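YfkN protein (Bacillus subtilis subsp. subtilis, PDB 3GVE) belongs to the calcineurin-like phosphoesterase family and holds a manganese ion and a magnesium ion together in one two-metal site. Local coordinates at residues A[177-180]-A[181-184]; A[52-55]-A[56-59]; A[252-256]-A[257-261]; A[310-313]-A[314-318]. All coordinates share one frame; numbering follows the deposited sequence.

Interaction 1. Residues A[177-180]-A[181-184]; sequences TWDK and KNLE
Asp179, the buried residue of the 177-180 segment, meets Asn182 through OD1 and Leu183 through CB. The residue before it, Trp178, lays its ring against His249, a magnesium ligand, which puts the contact close to, and probably beside, the two-metal site of the calcineurin-like fold. The planes of the Asp179 carboxylate and the Asn182 amide are tilted only 22° from each other, yet the direct bond from Asn182 ND2 to Asp179 OD1 is weak, at 3.2 Å with a poor angle at the hydrogen. A water adds a second link: it donates to Asp179 OD1 at 2.7 Å and accepts from Asn182 N at 2.9 Å. The other oxygen, OD2, is held by Asn112, and Asn182 ND2 also donates to the backbone oxygen of Phe111, so the pair is tied to the loop that follows the metal ligand Asn108. On the apolar side, Leu183 CD1 lies 3.8 Å from Asp179 CB. Asp179 interrupts the helical path between helix 175-178 and helix 180-183, standing at the N-cap position of the second without a capping bond from its side chain. At Lys180 the backbone oxygen takes two donors from one face of its plane: Glu184 N at 2.9 Å, nearly straight at 163°, and the longer Leu183 N at 3.3 Å. Beyond it the Lys180 and Glu184 side chains run side by side, pointing the same way. Lys180 is extended until chi4 (-80°) bends NZ toward Glu184 OE1, a weak salt bridge of 3.5 Å, while a second water donates to both Lys180 O and Glu184 OE1.

Interaction 2. Residues A[52-55]-A[56-59]; sequences EQNP and NTLL
With Asn54 CG turned opposite its own backbone N (chi1 -177°), the side chain of this residue brings OD1 over the N-H of Asn56, and Thr57, at chi1 -64°, turns OG1 back to the carbonyl oxygen of Asn54. The result is a pair of bonds to Asn54 from different residues. Asn54 OD1 accepts from Asn56 N at 2.9 Å; the N-H points well at the oxygen, but the donor stands above the amide plane and not on a lone pair. Thr57 OG1 donates to Asn54 O at 2.7 Å, tilted only modestly from the carbonyl plane. Between these two, Pro55 O receives a weak bond from Thr57 N at 3.0 Å. The first bond makes an Asx turn, here across an Asn-Pro step, and the last closes an inverse gamma turn centred on Asn56. Together they reverse the chain where helix 40-53 ends and strand 57-61 begins, which is the return leg of a beta-alpha-beta crossover, since that strand lies parallel to its neighbour 9-17. The two asparagine side chains cross with their amide planes 74° apart, and Asn54 OD1 packs 3.6 Å from Asn56 CB. Both amides are buried and draw their partners from strand 9-17 and, for Asn56, also from the end of strand 146-154: Asn54 ND2 bonds Ser13 OG and the backbone oxygen of His11, while Asn56 ND2 bonds the backbone oxygens of Ile154 and His11. Each ND2 is therefore gripped by two acceptors, which holds its amide against rotation. Thr57 OG1, by contrast, which lies 3.7 Å from Asn54 CB, spends its hydrogen inside the turn.

Interaction 3. Residues A[252-256]-A[257-261]; sequences GLFPS and AEYAG
Phe254 sets the edge of its ring against the face of Tyr259 in a T-shaped stack, with centroids 5.2 Å apart and planes at 71°. The touching edge is CD1 and CE1, and Phe254 CD1 comes within 3.6 Å of Tyr259 CD2. The phenylalanine ring is itself covered on one face by Pro255 CB, whose residue follows a cis peptide bond. Tyr259 is turned so that its own edge, in plane, meets the carbonyl oxygen of Ser256, 3.5 Å from CD2. That oxygen also accepts the straight bond from Tyr259 N (3.2 Å, 167°), so backbone and ring edge converge on one atom. At the far end of the ring, a water joins Tyr259 OH (2.7 Å) to Leu253 O, to which it donates. Ser256 OG, at chi1 71°, gives a weak bond to Leu253 O as well. Outside the segments, Tyr259 meets the ring of Phe265, Phe254 packs on Val277 and Met279, and Glu258 lies against Arg340 of the second subunit. The contact is a short 3-10 turn folded back on strand 253-254, a short strand of the larger sheet, antiparallel to 275-280, that directly follows the metal-binding histidines His249 and His251.

Interaction 4. Residues A[310-313]-A[314-318]; sequences IESI and AGNVT
Ile313 and Val317 form the close-packed side of this turn: Ile313 CB lies 4.1 Å from Val317 CG2, and both residues rest on Leu46 of helix 40-53. Their backbones are joined as well. Ile313 O accepts from Val317 N at 2.9 Å in the carbonyl plane, and from Asn316 N at 3.2 Å above it, the latter closing a type II turn over Ala314 and Gly315. Those two tip residues are exposed, and there the contact is polar and thin. Ser312 OG, at chi1 61°, donates to Ala314 O at 2.9 Å, on a lone pair in the carbonyl plane. Asn316 folds back to place ND2 on Ser312 O at 2.8 Å, almost straight at 174° and in the plane of its own amide. Glu311 OE2 only brushes this amide, 3.5 Å from Asn316 CG with the planes 67° apart; its stronger partners are His50, through OE1, and Lys49, a salt bridge through OE2. The chemistry implies a turn held on its exposed side by directional bonds and on its inner side by branched apolar groups, with the glutamate's charge probably balanced by Lys49 of helix 40-53.

From the N terminus the four contacts come in series, 2, 1, 3, 4, each closing only a tight local turn; none nests in or crosses another. Interaction 2 joins helix 40-53 to strand 57-61, at one edge of the four-stranded sheet. Interaction 1, about 39 Å away between centres and on the opposite side of the chain's centre, links two short helices near the metals. Interaction 3 ends strand 253-254 of the larger sheet. Interaction 4 leads strand 300-312, the other outermost strand of the smaller sheet, toward helix 322-340. Interactions 3 and 4 touch: Phe254 O packs 3.3 Å from Ile310 CG2, joining the two sheets. Interactions 2 and 4 stand about 6 Å apart at their nearest atoms.

Interaction 1. Residues A[177-180]-A[181-184]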
loop_
_atom_site.group_PDB
_atom_site.type_symbol
_atom_site.label_atom_id
_atom_site.label_comp_id
_atom_site.label_asym_id
_atom_site.label_seq_id
_atom_site.Cartn_x
_atom_site.Cartn_y
_atom_site.Cartn_z
ATOM N N THR A 177 1.601 -5.132 -19.534
ATOM C CA THR A 177 0.607 -4.095 -19.295
ATOM C C THR A 177 1.086 -3.113 -18.225
ATOM O O THR A 177 1.107 -1.922 -18.433
ATOM C CB THR A 177 -0.730 -4.726 -18.848
ATOM O OG1 THR A 177 -1.215 -5.554 -19.901
ATOM C CG2 THR A 177 -1.782 -3.662 -18.541
ATOM N N TRP A 178 1.472 -3.635 -17.070
ATOM C CA TRP A 178 1.871 -2.795 -15.944
ATOM C C TRP A 178 3.064 -1.895 -16.255
ATOM O O TRP A 178 3.154 -0.803 -15.737
ATOM C CB TRP A 178 2.183 -3.669 -14.722
ATOM C CG TRP A 178 1.029 -4.493 -14.235
ATOM C CD1 TRP A 178 -0.283 -4.138 -14.217
ATOM C CD2 TRP A 178 1.103 -5.796 -13.665
ATOM N NE1 TRP A 178 -1.037 -5.146 -13.670
ATOM C CE2 TRP A 178 -0.208 -6.183 -13.335
ATOM C CE3 TRP A 178 2.150 -6.690 -13.428
ATOM C CZ2 TRP A 178 -0.494 -7.411 -12.753
ATOM C CZ3 TRP A 178 1.860 -7.910 -12.856
ATOM C CH2 TRP A 178 0.552 -8.262 -12.531
ATOM N N ASP A 179 3.986 -2.404 -17.064
ATOM C CA ASP A 179 5.198 -1.672 -17.467
ATOM C C ASP A 179 5.298 -1.568 -18.999
ATOM O O ASP A 179 6.351 -1.698 -19.583
ATOM C CB ASP A 179 6.463 -2.297 -16.850
ATOM C CG ASP A 179 6.890 -1.588 -15.588
ATOM O OD1 ASP A 179 7.074 -0.363 -15.637
ATOM O OD2 ASP A 179 7.013 -2.238 -14.545
ATOM N N LYS A 180 4.156 -1.323 -19.626
ATOM C CA LYS A 180 4.100 -1.108 -21.072
ATOM C C LYS A 180 5.171 -0.115 -21.599
ATOM O O LYS A 180 5.883 -0.411 -22.529
ATOM C CB LYS A 180 2.702 -0.657 -21.481
ATOM C CG LYS A 180 2.514 -0.536 -22.987
ATOM C CD LYS A 180 1.038 -0.446 -23.358
ATOM C CE LYS A 180 0.846 -0.150 -24.829
ATOM N NZ LYS A 180 1.037 1.296 -25.016
ATOM N N LYS A 181 5.299 1.037 -20.965
ATOM C CA LYS A 181 6.259 2.043 -21.427
ATOM C C LYS A 181 7.685 1.503 -21.387
ATOM O O LYS A 181 8.450 1.699 -22.308
ATOM C CB LYS A 181 6.133 3.344 -20.624
ATOM C CG LYS A 181 7.069 4.465 -21.065
ATOM C CD LYS A 181 6.749 5.769 -20.343
ATOM C CE LYS A 181 6.861 6.992 -21.268
ATOM N NZ LYS A 181 6.747 8.296 -20.545
ATOM N N ASN A 182 8.037 0.812 -20.308
ATOM C CA ASN A 182 9.403 0.292 -20.169
ATOM C C ASN A 182 9.694 -0.969 -20.954
ATOM O O ASN A 182 10.847 -1.296 -21.183
ATOM C CB ASN A 182 9.732 0.000 -18.701
ATOM C CG ASN A 182 9.957 1.244 -17.885
ATOM O OD1 ASN A 182 10.321 2.276 -18.408
ATOM N ND2 ASN A 182 9.740 1.143 -16.576
ATOM N N LEU A 183 8.650 -1.695 -21.341
ATOM C CA LEU A 183 8.837 -3.038 -21.874
ATOM C C LEU A 183 8.380 -3.292 -23.309
ATOM O O LEU A 183 8.913 -4.166 -23.958
ATOM C CB LEU A 183 8.183 -4.074 -20.954
ATOM C CG LEU A 183 8.691 -4.049 -19.503
ATOM C CD1 LEU A 183 8.001 -5.184 -18.743
ATOM C CD2 LEU A 183 10.211 -4.218 -19.455
ATOM N N GLU A 184 7.385 -2.545 -23.776
ATOM C CA GLU A 184 6.861 -2.757 -25.121
ATOM C C GLU A 184 7.963 -2.647 -26.170
ATOM O O GLU A 184 8.730 -1.700 -26.171
ATOM C CB GLU A 184 5.743 -1.756 -25.415
ATOM C CG GLU A 184 5.013 -1.979 -26.730
ATOM C CD GLU A 184 3.833 -1.048 -26.894
ATOM O OE1 GLU A 184 3.944 0.128 -26.527
ATOM O OE2 GLU A 184 2.797 -1.512 -27.368
HETATM O O HOH W 1 6.657 1.238 -17.775
HETATM O O HOH W 2 5.220 1.568 -24.800
#

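Interaction 2. Residues A[52-55]-A[56-59]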
loop_
_atom_site.group_PDB
_atom_site.type_symbol
_atom_site.label_atom_id
_atom_site.label_comp_id
_atom_site.label_asym_id
_atom_site.label_seq_id
_atom_site.Cartn_x
_atom_site.Cartn_y
_atom_site.Cartn_z
ATOM N N GLU A 52 19.749 -21.694 12.760
ATOM C CA GLU A 52 20.313 -22.381 13.927
ATOM C C GLU A 52 19.733 -23.777 14.113
ATOM O O GLU A 52 20.325 -24.607 14.759
ATOM C CB GLU A 52 20.073 -21.564 15.197
ATOM C CG GLU A 52 20.842 -20.265 15.240
ATOM C CD GLU A 52 20.324 -19.280 16.285
ATOM O OE1 GLU A 52 19.265 -19.506 16.881
ATOM O OE2 GLU A 52 21.009 -18.285 16.473
ATOM N N GLN A 53 18.567 -24.020 13.545
ATOM C CA GLN A 53 17.905 -25.302 13.698
ATOM C C GLN A 53 18.361 -26.365 12.711
ATOM O O GLN A 53 18.222 -27.541 12.987
ATOM C CB GLN A 53 16.407 -25.125 13.602
ATOM C CG GLN A 53 15.824 -24.396 14.790
ATOM C CD GLN A 53 14.417 -23.952 14.521
ATOM O OE1 GLN A 53 13.801 -24.407 13.569
ATOM N NE2 GLN A 53 13.914 -23.047 15.318
ATOM N N ASN A 54 18.904 -25.969 11.570
ATOM C CA ASN A 54 19.336 -26.962 10.579
ATOM C C ASN A 54 20.508 -26.464 9.748
ATOM O O ASN A 54 20.365 -25.476 9.047
ATOM C CB ASN A 54 18.146 -27.298 9.660
ATOM C CG ASN A 54 18.464 -28.368 8.627
ATOM O OD1 ASN A 54 19.550 -28.905 8.569
ATOM N ND2 ASN A 54 17.487 -28.680 7.805
ATOM N N PRO A 55 21.640 -27.123 9.760
ATOM C CA PRO A 55 22.755 -26.698 8.908
ATOM C C PRO A 55 22.434 -26.700 7.404
ATOM O O PRO A 55 22.982 -25.899 6.667
ATOM C CB PRO A 55 23.847 -27.729 9.227
ATOM C CG PRO A 55 23.457 -28.273 10.528
ATOM C CD PRO A 55 21.984 -28.307 10.559
ATOM N N ASN A 56 21.553 -27.595 6.969
ATOM C CA ASN A 56 21.178 -27.674 5.561
ATOM C C ASN A 56 20.053 -26.693 5.263
ATOM O O ASN A 56 18.935 -27.077 5.043
ATOM C CB ASN A 56 20.714 -29.093 5.180
ATOM C CG ASN A 56 21.694 -30.189 5.574
ATOM O OD1 ASN A 56 22.890 -30.089 5.389
ATOM N ND2 ASN A 56 21.144 -31.263 6.068
ATOM N N THR A 57 20.368 -25.412 5.269
ATOM C CA THR A 57 19.356 -24.375 5.068
ATOM C C THR A 57 19.718 -23.454 3.910
ATOM O O THR A 57 20.824 -22.915 3.826
ATOM C CB THR A 57 19.127 -23.562 6.366
ATOM O OG1 THR A 57 18.587 -24.428 7.368
ATOM C CG2 THR A 57 18.141 -22.432 6.133
ATOM N N LEU A 58 18.762 -23.290 3.010
ATOM C CA LEU A 58 18.867 -22.357 1.909
ATOM C C LEU A 58 17.959 -21.170 2.186
ATOM O O LEU A 58 16.971 -21.319 2.877
ATOM C CB LEU A 58 18.432 -23.042 0.613
ATOM C CG LEU A 58 19.207 -24.319 0.285
ATOM C CD1 LEU A 58 18.527 -24.995 -0.895
ATOM C CD2 LEU A 58 20.686 -23.990 -0.024
ATOM N N LEU A 59 18.306 -20.019 1.615
ATOM C CA LEU A 59 17.553 -18.786 1.788
ATOM C C LEU A 59 17.317 -18.132 0.420
ATOM O O LEU A 59 18.232 -17.860 -0.318
ATOM C CB LEU A 59 18.310 -17.847 2.731
ATOM C CG LEU A 59 17.752 -16.422 2.875
ATOM C CD1 LEU A 59 16.355 -16.427 3.512
ATOM C CD2 LEU A 59 18.723 -15.586 3.718
#

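Interaction 3. Residues A[252-256]-A[257-261]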
loop_
_atom_site.group_PDB
_atom_site.type_symbol
_atom_site.label_atom_id
_atom_site.label_comp_id
_atom_site.label_asym_id
_atom_site.label_seq_id
_atom_site.Cartn_x
_atom_site.Cartn_y
_atom_site.Cartn_z
ATOM N N GLY A 252 -0.992 -12.555 0.186
ATOM C CA GLY A 252 -1.791 -13.412 1.056
ATOM C C GLY A 252 -0.967 -14.377 1.891
ATOM O O GLY A 252 0.247 -14.226 1.963
ATOM N N LEU A 253 -1.631 -15.357 2.513
ATOM C CA LEU A 253 -0.974 -16.344 3.340
ATOM C C LEU A 253 -1.200 -17.718 2.759
ATOM O O LEU A 253 -2.353 -18.070 2.418
ATOM C CB LEU A 253 -1.535 -16.318 4.789
ATOM C CG LEU A 253 -1.443 -14.973 5.519
ATOM C CD1 LEU A 253 -1.947 -15.161 6.988
ATOM C CD2 LEU A 253 -0.078 -14.423 5.510
ATOM N N PHE A 254 -0.164 -18.520 2.720
ATOM C CA PHE A 254 -0.334 -19.934 2.424
ATOM C C PHE A 254 0.781 -20.687 3.125
ATOM O O PHE A 254 1.926 -20.286 3.021
ATOM C CB PHE A 254 -0.345 -20.249 0.922
ATOM C CG PHE A 254 -0.713 -21.693 0.659
ATOM C CD1 PHE A 254 -2.033 -22.075 0.528
ATOM C CD2 PHE A 254 0.259 -22.670 0.700
ATOM C CE1 PHE A 254 -2.384 -23.399 0.369
ATOM C CE2 PHE A 254 -0.076 -24.014 0.541
ATOM C CZ PHE A 254 -1.409 -24.384 0.382
ATOM N N PRO A 255 0.470 -21.773 3.826
ATOM C CA PRO A 255 -0.873 -22.342 3.983
ATOM C C PRO A 255 -1.803 -21.485 4.804
ATOM O O PRO A 255 -1.370 -20.664 5.553
ATOM C CB PRO A 255 -0.608 -23.674 4.702
ATOM C CG PRO A 255 0.691 -23.531 5.339
ATOM C CD PRO A 255 1.501 -22.606 4.458
ATOM N N SER A 256 -3.088 -21.695 4.605
ATOM C CA SER A 256 -4.129 -21.133 5.449
ATOM C C SER A 256 -5.400 -21.960 5.298
ATOM O O SER A 256 -5.608 -22.653 4.310
ATOM C CB SER A 256 -4.396 -19.672 5.134
ATOM O OG SER A 256 -5.031 -19.552 3.909
ATOM N N ALA A 257 -6.236 -21.849 6.318
ATOM C CA ALA A 257 -7.453 -22.624 6.472
ATOM C C ALA A 257 -8.500 -22.499 5.342
ATOM O O ALA A 257 -9.267 -23.407 5.140
ATOM C CB ALA A 257 -8.075 -22.288 7.805
ATOM N N GLU A 258 -8.507 -21.396 4.658
ATOM C CA GLU A 258 -9.412 -21.205 3.563
ATOM C C GLU A 258 -9.290 -22.327 2.497
ATOM O O GLU A 258 -10.241 -22.660 1.805
ATOM C CB GLU A 258 -9.104 -19.842 2.985
ATOM C CG GLU A 258 -9.695 -19.554 1.691
ATOM C CD GLU A 258 -9.167 -18.274 1.163
ATOM O OE1 GLU A 258 -8.296 -17.638 1.814
ATOM O OE2 GLU A 258 -9.651 -17.888 0.116
ATOM N N TYR A 259 -8.113 -22.929 2.386
ATOM C CA TYR A 259 -7.872 -23.929 1.338
ATOM C C TYR A 259 -8.228 -25.362 1.731
ATOM O O TYR A 259 -8.164 -26.273 0.933
ATOM C CB TYR A 259 -6.418 -23.852 0.858
ATOM C CG TYR A 259 -6.117 -22.525 0.230
ATOM C CD1 TYR A 259 -6.427 -22.271 -1.091
ATOM C CD2 TYR A 259 -5.526 -21.522 0.966
ATOM C CE1 TYR A 259 -6.136 -21.047 -1.653
ATOM C CE2 TYR A 259 -5.264 -20.299 0.414
ATOM C CZ TYR A 259 -5.558 -20.068 -0.884
ATOM O OH TYR A 259 -5.274 -18.850 -1.430
ATOM N N ALA A 260 -8.628 -25.538 2.972
ATOM C CA ALA A 260 -9.011 -26.880 3.456
ATOM C C ALA A 260 -10.252 -27.355 2.686
ATOM O O ALA A 260 -11.222 -26.646 2.662
ATOM C CB ALA A 260 -9.309 -26.808 4.944
ATOM N N GLY A 261 -10.198 -28.552 2.129
ATOM C CA GLY A 261 -11.329 -29.073 1.392
ATOM C C GLY A 261 -11.311 -28.787 -0.103
ATOM O O GLY A 261 -12.124 -29.302 -0.863
HETATM O O HOH W 3 -3.080 -17.620 -0.391
#

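Interaction 4. Residues A[310-313]-A[314-318]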
loop_
_atom_site.group_PDB
_atom_site.type_symbol
_atom_site.label_atom_id
_atom_site.label_comp_id
_atom_site.label_asym_id
_atom_site.label_seq_id
_atom_site.Cartn_x
_atom_site.Cartn_y
_atom_site.Cartn_z
ATOM N N ILE A 310 4.422 -21.136 7.390
ATOM C CA ILE A 310 4.865 -19.755 7.456
ATOM C C ILE A 310 4.890 -19.371 8.920
ATOM O O ILE A 310 4.136 -19.895 9.706
ATOM C CB ILE A 310 3.969 -18.805 6.641
ATOM C CG1 ILE A 310 2.490 -18.984 7.038
ATOM C CG2 ILE A 310 4.150 -19.051 5.130
ATOM C CD1 ILE A 310 1.554 -17.994 6.367
ATOM N N GLU A 311 5.769 -18.450 9.275
ATOM C CA GLU A 311 5.906 -18.007 10.664
ATOM C C GLU A 311 5.868 -16.501 10.681
ATOM O O GLU A 311 6.565 -15.864 9.930
ATOM C CB GLU A 311 7.224 -18.517 11.248
ATOM C CG GLU A 311 7.457 -18.055 12.683
ATOM C CD GLU A 311 8.647 -18.719 13.355
ATOM O OE1 GLU A 311 9.612 -19.113 12.689
ATOM O OE2 GLU A 311 8.606 -18.810 14.576
ATOM N N SER A 312 5.046 -15.942 11.554
ATOM C CA SER A 312 4.937 -14.494 11.700
ATOM C C SER A 312 6.086 -13.889 12.498
ATOM O O SER A 312 6.605 -14.503 13.400
ATOM C CB SER A 312 3.629 -14.139 12.426
ATOM O OG SER A 312 3.605 -14.708 13.719
ATOM N N ILE A 313 6.458 -12.657 12.165
ATOM C CA ILE A 313 7.390 -11.913 13.016
ATOM C C ILE A 313 6.676 -11.485 14.293
ATOM O O ILE A 313 7.286 -11.379 15.334
ATOM C CB ILE A 313 8.042 -10.693 12.319
ATOM C CG1 ILE A 313 7.005 -9.694 11.812
ATOM C CG2 ILE A 313 8.952 -11.170 11.196
ATOM C CD1 ILE A 313 7.592 -8.361 11.353
ATOM N N ALA A 314 5.370 -11.282 14.194
ATOM C CA ALA A 314 4.557 -10.985 15.374
ATOM C C ALA A 314 4.619 -12.123 16.374
ATOM O O ALA A 314 4.335 -13.262 16.067
ATOM C CB ALA A 314 3.134 -10.716 14.983
ATOM N N GLY A 315 5.010 -11.775 17.583
ATOM C CA GLY A 315 5.091 -12.762 18.649
ATOM C C GLY A 315 6.355 -13.599 18.716
ATOM O O GLY A 315 6.587 -14.313 19.680
ATOM N N ASN A 316 7.154 -13.537 17.665
ATOM C CA ASN A 316 8.368 -14.317 17.577
ATOM C C ASN A 316 9.607 -13.443 17.518
ATOM O O ASN A 316 10.698 -13.913 17.772
ATOM C CB ASN A 316 8.298 -15.239 16.364
ATOM C CG ASN A 316 7.214 -16.262 16.499
ATOM O OD1 ASN A 316 7.208 -17.017 17.456
ATOM N ND2 ASN A 316 6.279 -16.274 15.572
ATOM N N VAL A 317 9.428 -12.177 17.160
ATOM C CA VAL A 317 10.521 -11.230 16.997
ATOM C C VAL A 317 10.200 -9.940 17.728
ATOM O O VAL A 317 9.120 -9.406 17.589
ATOM C CB VAL A 317 10.732 -10.872 15.497
ATOM C CG1 VAL A 317 11.844 -9.828 15.326
ATOM C CG2 VAL A 317 11.012 -12.122 14.675
ATOM N N THR A 318 11.163 -9.426 18.476
ATOM C CA THR A 318 10.926 -8.188 19.219
ATOM C C THR A 318 11.963 -7.097 18.965
ATOM O O THR A 318 11.856 -6.015 19.527
ATOM C CB THR A 318 10.821 -8.446 20.722
ATOM O OG1 THR A 318 12.077 -8.923 21.179
ATOM C CG2 THR A 318 9.769 -9.482 21.011
#